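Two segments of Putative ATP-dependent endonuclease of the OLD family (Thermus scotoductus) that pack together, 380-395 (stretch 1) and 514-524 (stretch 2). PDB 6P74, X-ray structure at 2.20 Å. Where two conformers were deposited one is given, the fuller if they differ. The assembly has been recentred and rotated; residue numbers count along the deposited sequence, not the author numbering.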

# COMPACT_ATOMS: atom_id res chain seq x y z
N GLY A 380 22.20 19.22 35.13
CA GLY A 380 23.30 20.14 34.91
C GLY A 380 24.27 19.68 33.83
O GLY A 380 24.82 20.50 33.09
N ASP A 381 24.47 18.37 33.71
CA ASP A 381 25.40 17.89 32.69
C ASP A 381 24.82 18.05 31.30
O ASP A 381 25.54 18.38 30.35
N ARG A 382 23.51 17.83 31.16
CA ARG A 382 22.86 18.03 29.87
C ARG A 382 22.95 19.49 29.44
O ARG A 382 23.35 19.79 28.31
N VAL A 383 22.59 20.41 30.34
CA VAL A 383 22.69 21.84 30.04
C VAL A 383 24.09 22.18 29.55
O VAL A 383 24.25 22.89 28.55
N ALA A 384 25.11 21.69 30.25
CA ALA A 384 26.48 22.00 29.86
C ALA A 384 26.82 21.36 28.52
O ALA A 384 27.40 22.02 27.64
N ALA A 385 26.44 20.09 28.32
CA ALA A 385 26.63 19.44 27.03
C ALA A 385 26.03 20.28 25.89
O ALA A 385 26.73 20.61 24.92
N LEU A 386 24.76 20.65 26.01
CA LEU A 386 24.09 21.35 24.91
C LEU A 386 24.70 22.71 24.65
O LEU A 386 24.75 23.16 23.50
N GLN A 387 25.18 23.39 25.69
CA GLN A 387 25.87 24.65 25.45
C GLN A 387 27.20 24.40 24.73
O GLN A 387 27.59 25.18 23.85
N LEU A 388 27.90 23.31 25.05
CA LEU A 388 29.15 23.04 24.33
C LEU A 388 28.87 22.66 22.89
O LEU A 388 29.59 23.10 21.98
N PHE A 389 27.85 21.83 22.65
CA PHE A 389 27.42 21.59 21.27
C PHE A 389 27.29 22.91 20.53
O PHE A 389 27.79 23.07 19.41
N ASN A 390 26.60 23.87 21.15
CA ASN A 390 26.36 25.15 20.50
C ASN A 390 27.67 25.89 20.23
O ASN A 390 27.83 26.55 19.20
N GLN A 391 28.64 25.78 21.14
CA GLN A 391 29.92 26.43 20.93
C GLN A 391 30.79 25.69 19.93
O GLN A 391 31.68 26.30 19.33
N LEU A 392 30.56 24.40 19.74
CA LEU A 392 31.26 23.65 18.71
C LEU A 392 30.57 23.78 17.37
O LEU A 392 31.06 23.23 16.38
N GLU A 393 29.45 24.51 17.33
CA GLU A 393 28.71 24.75 16.10
C GLU A 393 28.15 23.45 15.54
O GLU A 393 28.19 23.20 14.33
N VAL A 394 27.63 22.62 16.43
CA VAL A 394 26.86 21.43 16.09
C VAL A 394 25.45 21.58 16.66
O VAL A 394 25.27 22.00 17.81
N ASP A 395 24.45 21.24 15.84
CA ASP A 395 23.07 21.20 16.31
C ASP A 395 22.66 19.75 16.54
O ASP A 395 22.44 19.01 15.56
N PRO A 514 37.98 16.24 29.10
CA PRO A 514 37.23 15.00 28.81
C PRO A 514 35.78 15.28 28.46
O PRO A 514 35.19 14.51 27.69
N PHE A 515 35.22 16.40 28.94
CA PHE A 515 33.84 16.73 28.61
C PHE A 515 33.73 17.17 27.16
O PHE A 515 32.85 16.71 26.43
N VAL A 516 34.60 18.08 26.72
CA VAL A 516 34.43 18.52 25.34
C VAL A 516 34.92 17.42 24.37
O VAL A 516 34.34 17.25 23.30
N GLU A 517 35.92 16.63 24.76
CA GLU A 517 36.31 15.53 23.88
C GLU A 517 35.20 14.49 23.76
O GLU A 517 34.99 13.94 22.67
N ALA A 518 34.46 14.22 24.85
CA ALA A 518 33.29 13.36 24.72
C ALA A 518 32.34 13.87 23.64
O ALA A 518 31.84 13.08 22.81
N ILE A 519 32.09 15.18 23.63
CA ILE A 519 31.16 15.76 22.65
C ILE A 519 31.74 15.68 21.24
O ILE A 519 31.01 15.39 20.28
N ARG A 520 33.05 15.89 21.10
CA ARG A 520 33.69 15.74 19.80
C ARG A 520 33.61 14.30 19.30
O ARG A 520 33.43 14.06 18.10
N GLN A 521 33.75 13.31 20.19
CA GLN A 521 33.66 11.92 19.75
C GLN A 521 32.24 11.56 19.30
O GLN A 521 32.04 10.94 18.25
N VAL A 522 31.23 11.93 20.10
CA VAL A 522 29.87 11.56 19.72
C VAL A 522 29.44 12.28 18.45
O VAL A 522 28.54 11.81 17.74
N THR A 523 30.08 13.41 18.13
CA THR A 523 29.79 14.17 16.92
C THR A 523 30.53 13.63 15.70
O THR A 523 30.12 13.92 14.57
N ARG A 524 31.58 12.86 15.90
CA ARG A 524 32.47 12.50 14.80
C ARG A 524 31.80 11.51 13.86
O ARG A 524 31.39 10.42 14.30

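Two helices that cross at a steep angle can share only a short length of surface, and the packing then depends on a few apolar side chains placed near the crossing. The contact between 380-395 and 514-524 of this putative OLD-family endonuclease is a clear example. The helix axes approach to 10.2 Å at an angle of 65°, the stretches together bury 546 Å², and no hydrogen bond passes between them.

Ile519 forms the apolar centre. Its CA-to-CB bond points toward the other stretch, and its m, t rotamer sends CD1 to Leu388, 3.6 Å from Leu388 CB, while CG2 of Ile519 lies 3.6 Å from Leu392 CD1. The same methyl group makes a CH-pi contact with Phe389: Ile519 CG2 sits 3.9 Å from the centroid of the Phe389 ring and only 4° off the ring normal, almost directly over one face. Phe389 leaves its backbone sideways, but with chi1 at -87° (m) and chi2 at -88° its ring comes nearer to the second helix. Beyond Ile519 it meets Val522, whose CG1, carried by a p rotamer, is 3.9 Å from Phe389 CZ.

Toward the start of both stretches, Phe515 illustrates the knob-into-hole principle. Its t rotamer (chi1 -160°) inserts the ring among Asp381, Ala384, Ala385 and Leu388, and these neighbours meet it at the edge, near the ring plane. With only a CB on Ala384 and Ala385, the ring lies close to the backbone: Phe515 CE2 is 3.6 Å from Ala385 N, and Phe515 CZ is 3.6 Å from Asp381 O. That nitrogen and that oxygen are already paired in the helix, Ala385 N donating to Asp381 O at 2.8 Å, so the aromatic edge rests against polar atoms whose bonding is internal. Leu388, in the m, t rotamer, closes the pocket tightly, with its CD1 3.1 Å from Phe515 CD2. Val516, with chi1 off the usual wells at -8°, adds a looser contact to Leu388.

Farther along, the first chain turns out of its helix through a Schellman motif, with Glu393 at positive phi and Val394 N bonded to Phe389 O at 3.0 Å. Val394 then points toward the second stretch, and its CG2 packs 3.8 Å from Thr523 CG2. Thr523, an m rotamer, presents a polar atom to this apolar surface without leaving it unsatisfied: Thr523 OG1 donates to Ile519 O at 3.1 Å within its own stretch, and it lies 3.7 Å from Phe389 CE1.

The polar edge is reached at Arg520. Its CA-to-CB bond points away, yet the extended side chain, m, t, t through chi3, brings its end back to Leu392, also m, t. Leu392 CD2 lies over one face of the guanidinium, 3.4 Å from Arg520 NH2. A methyl group over the face leaves the N-H groups, which lie in the plane, free for polar partners: NH2 is hydrogen-bonded elsewhere in the structure, and Arg520 NE makes a long salt bridge of 3.9 Å to Glu517 OE1.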

# COMPACT_ATOMS: atom_id res chain seq x y z
CB ASP A 381 25.78 16.44 32.97
CG ASP A 381 26.22 16.23 34.41
OD1 ASP A 381 27.25 16.84 34.82
OD2 ASP A 381 25.52 15.46 35.13
CB ARG A 382 21.41 17.57 29.94
CG ARG A 382 20.71 17.57 28.61
CD ARG A 382 19.52 16.63 28.62
NE ARG A 382 18.99 16.52 27.28
CZ ARG A 382 18.13 17.38 26.75
NH1 ARG A 382 17.69 18.41 27.45
NH2 ARG A 382 17.73 17.21 25.51
CB VAL A 383 22.33 22.68 31.28
CG1 VAL A 383 22.60 24.16 30.99
CG2 VAL A 383 20.88 22.47 31.67
CB ALA A 384 27.45 21.54 30.94
CB ALA A 385 26.03 18.03 27.07
CB LEU A 386 22.58 21.47 25.18
CG LEU A 386 21.78 20.16 25.17
CD1 LEU A 386 20.35 20.37 25.65
CD2 LEU A 386 21.76 19.53 23.78
CB GLN A 387 26.07 25.40 26.77
CG GLN A 387 26.96 26.62 26.66
CD GLN A 387 26.35 27.69 25.76
OE1 GLN A 387 25.13 27.82 25.69
NE2 GLN A 387 27.20 28.45 25.07
CB LEU A 388 29.96 21.96 25.04
CG LEU A 388 30.71 22.51 26.26
CD1 LEU A 388 31.22 21.40 27.15
CD2 LEU A 388 31.85 23.43 25.80
CB PHE A 389 26.09 20.85 21.23
CG PHE A 389 26.19 19.35 21.28
CD1 PHE A 389 26.35 18.61 20.12
CD2 PHE A 389 26.08 18.67 22.49
CE1 PHE A 389 26.41 17.23 20.17
CE2 PHE A 389 26.13 17.28 22.54
CZ PHE A 389 26.30 16.56 21.38
CB ASN A 390 25.41 25.97 21.37
CG ASN A 390 24.95 27.25 20.71
OD1 ASN A 390 24.17 27.22 19.76
ND2 ASN A 390 25.41 28.38 21.22
CB GLN A 391 30.66 26.57 22.27
CG GLN A 391 30.08 27.68 23.13
CD GLN A 391 30.78 27.83 24.46
OE1 GLN A 391 30.16 27.67 25.51
NE2 GLN A 391 32.07 28.16 24.43
CB LEU A 392 31.38 22.18 19.13
CG LEU A 392 32.29 21.98 20.35
CD1 LEU A 392 32.14 20.62 20.97
CD2 LEU A 392 33.76 22.24 19.97
CB GLU A 393 29.56 25.49 15.06
CG GLU A 393 29.56 27.01 15.24
CD GLU A 393 30.68 27.71 14.47
OE1 GLU A 393 31.73 27.06 14.25
OE2 GLU A 393 30.51 28.90 14.09
CB VAL A 394 27.51 20.14 16.63
CG1 VAL A 394 26.63 18.94 16.33
CG2 VAL A 394 28.93 19.95 16.06
CB ASP A 395 22.13 21.87 15.32
CG ASP A 395 20.67 21.78 15.74
OD1 ASP A 395 20.37 21.33 16.88
OD2 ASP A 395 19.80 22.14 14.91
CB PRO A 514 37.38 14.19 30.11
CG PRO A 514 38.66 14.81 30.78
CD PRO A 514 38.43 16.26 30.50
CB PHE A 515 33.30 17.81 29.55
CG PHE A 515 31.80 17.87 29.60
CD1 PHE A 515 31.08 16.88 30.25
CD2 PHE A 515 31.11 18.90 29.02
CE1 PHE A 515 29.69 16.92 30.29
CE2 PHE A 515 29.72 18.94 29.07
CZ PHE A 515 29.01 17.94 29.70
CB VAL A 516 35.07 19.92 25.09
CG1 VAL A 516 35.53 20.58 26.36
CG2 VAL A 516 36.13 19.93 24.02
CB GLU A 517 37.63 14.91 24.36
CG GLU A 517 38.76 15.21 23.38
CD GLU A 517 38.34 14.99 21.93
OE1 GLU A 517 38.52 15.93 21.11
OE2 GLU A 517 37.86 13.87 21.59
CB ALA A 518 32.56 13.25 26.06
CB ILE A 519 30.79 17.20 23.06
CG1 ILE A 519 29.86 17.15 24.28
CG2 ILE A 519 30.05 17.91 21.92
CD1 ILE A 519 29.94 18.35 25.15
CB ARG A 520 35.16 16.20 19.86
CG ARG A 520 35.36 17.68 20.04
CD ARG A 520 36.82 18.06 19.87
NE ARG A 520 37.06 19.45 20.21
CZ ARG A 520 36.88 20.45 19.37
NH1 ARG A 520 36.49 20.20 18.13
NH2 ARG A 520 37.09 21.69 19.77
CB GLN A 521 34.14 10.97 20.85
CG GLN A 521 34.03 9.45 20.45
CD GLN A 521 34.96 8.56 21.29
OE1 GLN A 521 36.16 8.82 21.40
NE2 GLN A 521 34.40 7.51 21.89
CB VAL A 522 28.86 11.83 20.86
CG1 VAL A 522 28.47 13.31 20.87
CG2 VAL A 522 27.58 10.91 20.71
CB THR A 523 30.18 15.64 17.14
OG1 THR A 523 29.18 16.29 17.94
CG2 THR A 523 30.30 16.37 15.82
CB ARG A 524 33.76 11.92 15.37
CG ARG A 524 34.96 12.06 14.46
CD ARG A 524 36.21 12.45 15.25
NE ARG A 524 36.49 11.54 16.36
CZ ARG A 524 36.80 11.93 17.60
NH1 ARG A 524 36.88 13.23 17.88
NH2 ARG A 524 37.05 11.02 18.55